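Local structure of protein MJ1225 (Methanocaldococcus jannaschii, 3KH5) at residues 188-193 with 258-263. The protein is of unknown function but binds AMP and ADP through its CBS repeats and is a putative archaeal homolog of the gamma subunit of AMPK. Sequence-based numbering, arbitrary orientation.
Sequences GRLVGI and PVVDEN
Arg-189 runs alongside Asn-263 at the solvent-facing end of the contact, the two side chains pointing the same way. A bend at chi2 carries its chain past the Asn-263 carbonyl, and Arg-189 NE comes to 3.4 Å from Asn-263 O, obliquely to the guanidinium plane. Farther out, Arg-189 NH2 and Asn-263 ND2 are 3.9 Å apart, a loose, non-bonded approach; the amide nitrogen sits at the guanidinium edge, in its plane, while the two flat groups stand nearly perpendicular, 87° apart. Arg-189 NH1 also lies close to the like-charged Arg-265 NH1, a pairing that is probably unfavourable. Leu-190 begins the buried part. Its CG lies anti to the backbone N (chi1 -175°), and the branch reaches across to the other strand at about a right angle to both partners. Leu-190 CD2 touches both, 3.7 Å from Val-260 CG1 and 3.9 Å from Pro-258 CB, while Leu-190 CD1 lies 4.0 Å from Pro-258 CB. Pro-183, Thr-235 and Ile-266 also touch Leu-190. The strands belong to two antiparallel hairpins, 181-186/189-195 and 256-260/266-271, within the third and fourth CBS repeats, consistent with the paired CBS motifs of a Bateman module. The axes of 189-193 and 258-260 approach to 8.9 Å, their N-to-C directions 139° apart; the segments meet through side chains, and a backbone hydrogen bond from Leu-190 to Leu-264 ties the hairpins together. Val-191 and Gly-192 both face Val-184, forming a classic beta bulge in the first hairpin. Beyond the bulge, Ile-193 again turns toward the second strand. Its side chain crosses that of Pro-258 at about a right angle, Ile-193 CD1 lying 4.1 Å from Pro-258 CG and equally close to CD, and it also touches bound AMP, placing this end of the apolar seam at the nucleotide pocket.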
ATOM      1  N   GLY A 188     -17.589  12.261 -14.003  1.00 51.17           N
ATOM      2  CA  GLY A 188     -18.307  11.813 -12.794  1.00 50.90           C
ATOM      3  C   GLY A 188     -18.531  10.314 -12.587  1.00 50.62           C
ATOM      4  O   GLY A 188     -19.046   9.908 -11.541  1.00 50.71           O
ATOM      5  N   ARG A 189     -18.150   9.496 -13.571  1.00 50.10           N
ATOM      6  CA  ARG A 189     -18.334   8.034 -13.529  1.00 49.51           C
ATOM      7  C   ARG A 189     -17.043   7.273 -13.229  1.00 48.29           C
ATOM      8  O   ARG A 189     -15.986   7.621 -13.760  1.00 47.96           O
ATOM      9  CB  ARG A 189     -18.864   7.531 -14.882  1.00 50.01           C
ATOM     10  CG  ARG A 189     -20.386   7.349 -14.983  1.00 52.19           C
ATOM     11  CD  ARG A 189     -21.088   8.717 -14.998  1.00 55.94           C
ATOM     12  NE  ARG A 189     -22.542   8.556 -14.977  1.00 58.77           N
ATOM     13  CZ  ARG A 189     -23.384   9.553 -14.675  1.00 60.34           C
ATOM     14  NH1 ARG A 189     -22.916  10.785 -14.361  1.00 60.89           N
ATOM     15  NH2 ARG A 189     -24.695   9.324 -14.691  1.00 60.91           N
ATOM     16  N   LEU A 190     -17.136   6.224 -12.404  1.00 46.87           N
ATOM     17  CA  LEU A 190     -16.011   5.311 -12.165  1.00 45.36           C
ATOM     18  C   LEU A 190     -15.684   4.545 -13.439  1.00 44.32           C
ATOM     19  O   LEU A 190     -16.564   3.916 -14.031  1.00 44.30           O
ATOM     20  CB  LEU A 190     -16.336   4.315 -11.044  1.00 45.40           C
ATOM     21  CG  LEU A 190     -15.228   3.363 -10.585  1.00 44.98           C
ATOM     22  CD1 LEU A 190     -14.154   4.088  -9.792  1.00 44.46           C
ATOM     23  CD2 LEU A 190     -15.803   2.234  -9.767  1.00 44.82           C
ATOM     24  N   VAL A 191     -14.425   4.599 -13.859  1.00 42.70           N
ATOM     25  CA  VAL A 191     -14.017   3.953 -15.107  1.00 41.17           C
ATOM     26  C   VAL A 191     -12.848   2.995 -14.898  1.00 39.74           C
ATOM     27  O   VAL A 191     -12.446   2.281 -15.821  1.00 39.71           O
ATOM     28  CB  VAL A 191     -13.701   4.988 -16.223  1.00 41.30           C
ATOM     29  CG1 VAL A 191     -14.985   5.623 -16.753  1.00 41.40           C
ATOM     30  CG2 VAL A 191     -12.736   6.059 -15.734  1.00 41.36           C
ATOM     31  N   GLY A 192     -12.324   2.984 -13.675  1.00 38.02           N
ATOM     32  CA  GLY A 192     -11.218   2.112 -13.300  1.00 35.86           C
ATOM     33  C   GLY A 192     -10.694   2.360 -11.896  1.00 34.36           C
ATOM     34  O   GLY A 192     -11.247   3.158 -11.140  1.00 34.25           O
ATOM     35  N   ILE A 193      -9.624   1.652 -11.550  1.00 33.08           N
ATOM     36  CA  ILE A 193      -8.897   1.872 -10.301  1.00 31.77           C
ATOM     37  C   ILE A 193      -7.397   1.731 -10.582  1.00 31.42           C
ATOM     38  O   ILE A 193      -6.988   0.942 -11.438  1.00 31.23           O
ATOM     39  CB  ILE A 193      -9.367   0.900  -9.176  1.00 31.64           C
ATOM     40  CG1 ILE A 193      -8.882   1.365  -7.790  1.00 31.22           C
ATOM     41  CG2 ILE A 193      -8.960  -0.552  -9.479  1.00 30.94           C
ATOM     42  CD1 ILE A 193      -9.601   0.704  -6.608  1.00 31.24           C
ATOM     43  N   PRO A 258     -14.274   1.304  -4.210  1.00 36.11           N
ATOM     44  CA  PRO A 258     -15.020   2.518  -4.533  1.00 37.04           C
ATOM     45  C   PRO A 258     -16.505   2.261  -4.289  1.00 38.22           C
ATOM     46  O   PRO A 258     -16.994   1.172  -4.594  1.00 38.09           O
ATOM     47  CB  PRO A 258     -14.746   2.711  -6.031  1.00 36.88           C
ATOM     48  CG  PRO A 258     -13.448   2.014  -6.264  1.00 36.43           C
ATOM     49  CD  PRO A 258     -13.505   0.814  -5.368  1.00 36.10           C
ATOM     50  N   VAL A 259     -17.200   3.234  -3.708  1.00 39.84           N
ATOM     51  CA  VAL A 259     -18.640   3.127  -3.481  1.00 41.66           C
ATOM     52  C   VAL A 259     -19.344   3.859  -4.619  1.00 43.17           C
ATOM     53  O   VAL A 259     -19.085   5.045  -4.863  1.00 43.09           O
ATOM     54  CB  VAL A 259     -19.063   3.689  -2.097  1.00 41.52           C
ATOM     55  CG1 VAL A 259     -20.523   3.369  -1.799  1.00 41.57           C
ATOM     56  CG2 VAL A 259     -18.161   3.141  -0.997  1.00 41.49           C
ATOM     57  N   VAL A 260     -20.208   3.140  -5.329  1.00 45.42           N
ATOM     58  CA  VAL A 260     -20.854   3.691  -6.516  1.00 47.80           C
ATOM     59  C   VAL A 260     -22.375   3.591  -6.535  1.00 49.63           C
ATOM     60  O   VAL A 260     -22.994   2.795  -5.816  1.00 49.86           O
ATOM     61  CB  VAL A 260     -20.306   3.075  -7.847  1.00 47.63           C
ATOM     62  CG1 VAL A 260     -18.808   3.323  -7.992  1.00 47.62           C
ATOM     63  CG2 VAL A 260     -20.634   1.581  -7.941  1.00 47.68           C
ATOM     64  N   ASP A 261     -22.938   4.427  -7.408  1.00 51.95           N
ATOM     65  CA  ASP A 261     -24.328   4.412  -7.837  1.00 54.21           C
ATOM     66  C   ASP A 261     -24.579   3.212  -8.722  1.00 55.45           C
ATOM     67  O   ASP A 261     -23.636   2.533  -9.152  1.00 55.62           O
ATOM     68  CB  ASP A 261     -24.583   5.639  -8.715  1.00 54.30           C
ATOM     69  CG  ASP A 261     -25.193   6.796  -7.963  1.00 54.99           C
ATOM     70  OD1 ASP A 261     -25.660   7.746  -8.628  1.00 55.41           O
ATOM     71  OD2 ASP A 261     -25.216   6.765  -6.712  1.00 55.61           O
ATOM     72  N   GLU A 262     -25.848   2.970  -9.036  1.00 56.96           N
ATOM     73  CA  GLU A 262     -26.178   2.039 -10.102  1.00 58.30           C
ATOM     74  C   GLU A 262     -25.744   2.650 -11.440  1.00 58.60           C
ATOM     75  O   GLU A 262     -25.509   1.923 -12.408  1.00 58.74           O
ATOM     76  CB  GLU A 262     -27.673   1.704 -10.110  1.00 58.58           C
ATOM     77  CG  GLU A 262     -28.019   0.368 -10.779  1.00 59.99           C
ATOM     78  CD  GLU A 262     -28.247  -0.769  -9.781  1.00 61.55           C
ATOM     79  OE1 GLU A 262     -27.513  -0.862  -8.767  1.00 62.00           O
ATOM     80  OE2 GLU A 262     -29.166  -1.582 -10.023  1.00 62.01           O
ATOM     81  N   ASN A 263     -25.632   3.978 -11.492  1.00 58.88           N
ATOM     82  CA  ASN A 263     -25.102   4.652 -12.679  1.00 59.00           C
ATOM     83  C   ASN A 263     -23.592   4.869 -12.638  1.00 58.82           C
ATOM     84  O   ASN A 263     -23.015   5.481 -13.546  1.00 58.83           O
ATOM     85  CB  ASN A 263     -25.835   5.966 -12.953  1.00 59.16           C
ATOM     86  CG  ASN A 263     -27.085   5.762 -13.776  1.00 59.51           C
ATOM     87  OD1 ASN A 263     -28.074   5.211 -13.295  1.00 59.76           O
ATOM     88  ND2 ASN A 263     -27.050   6.208 -15.027  1.00 59.91           N
TER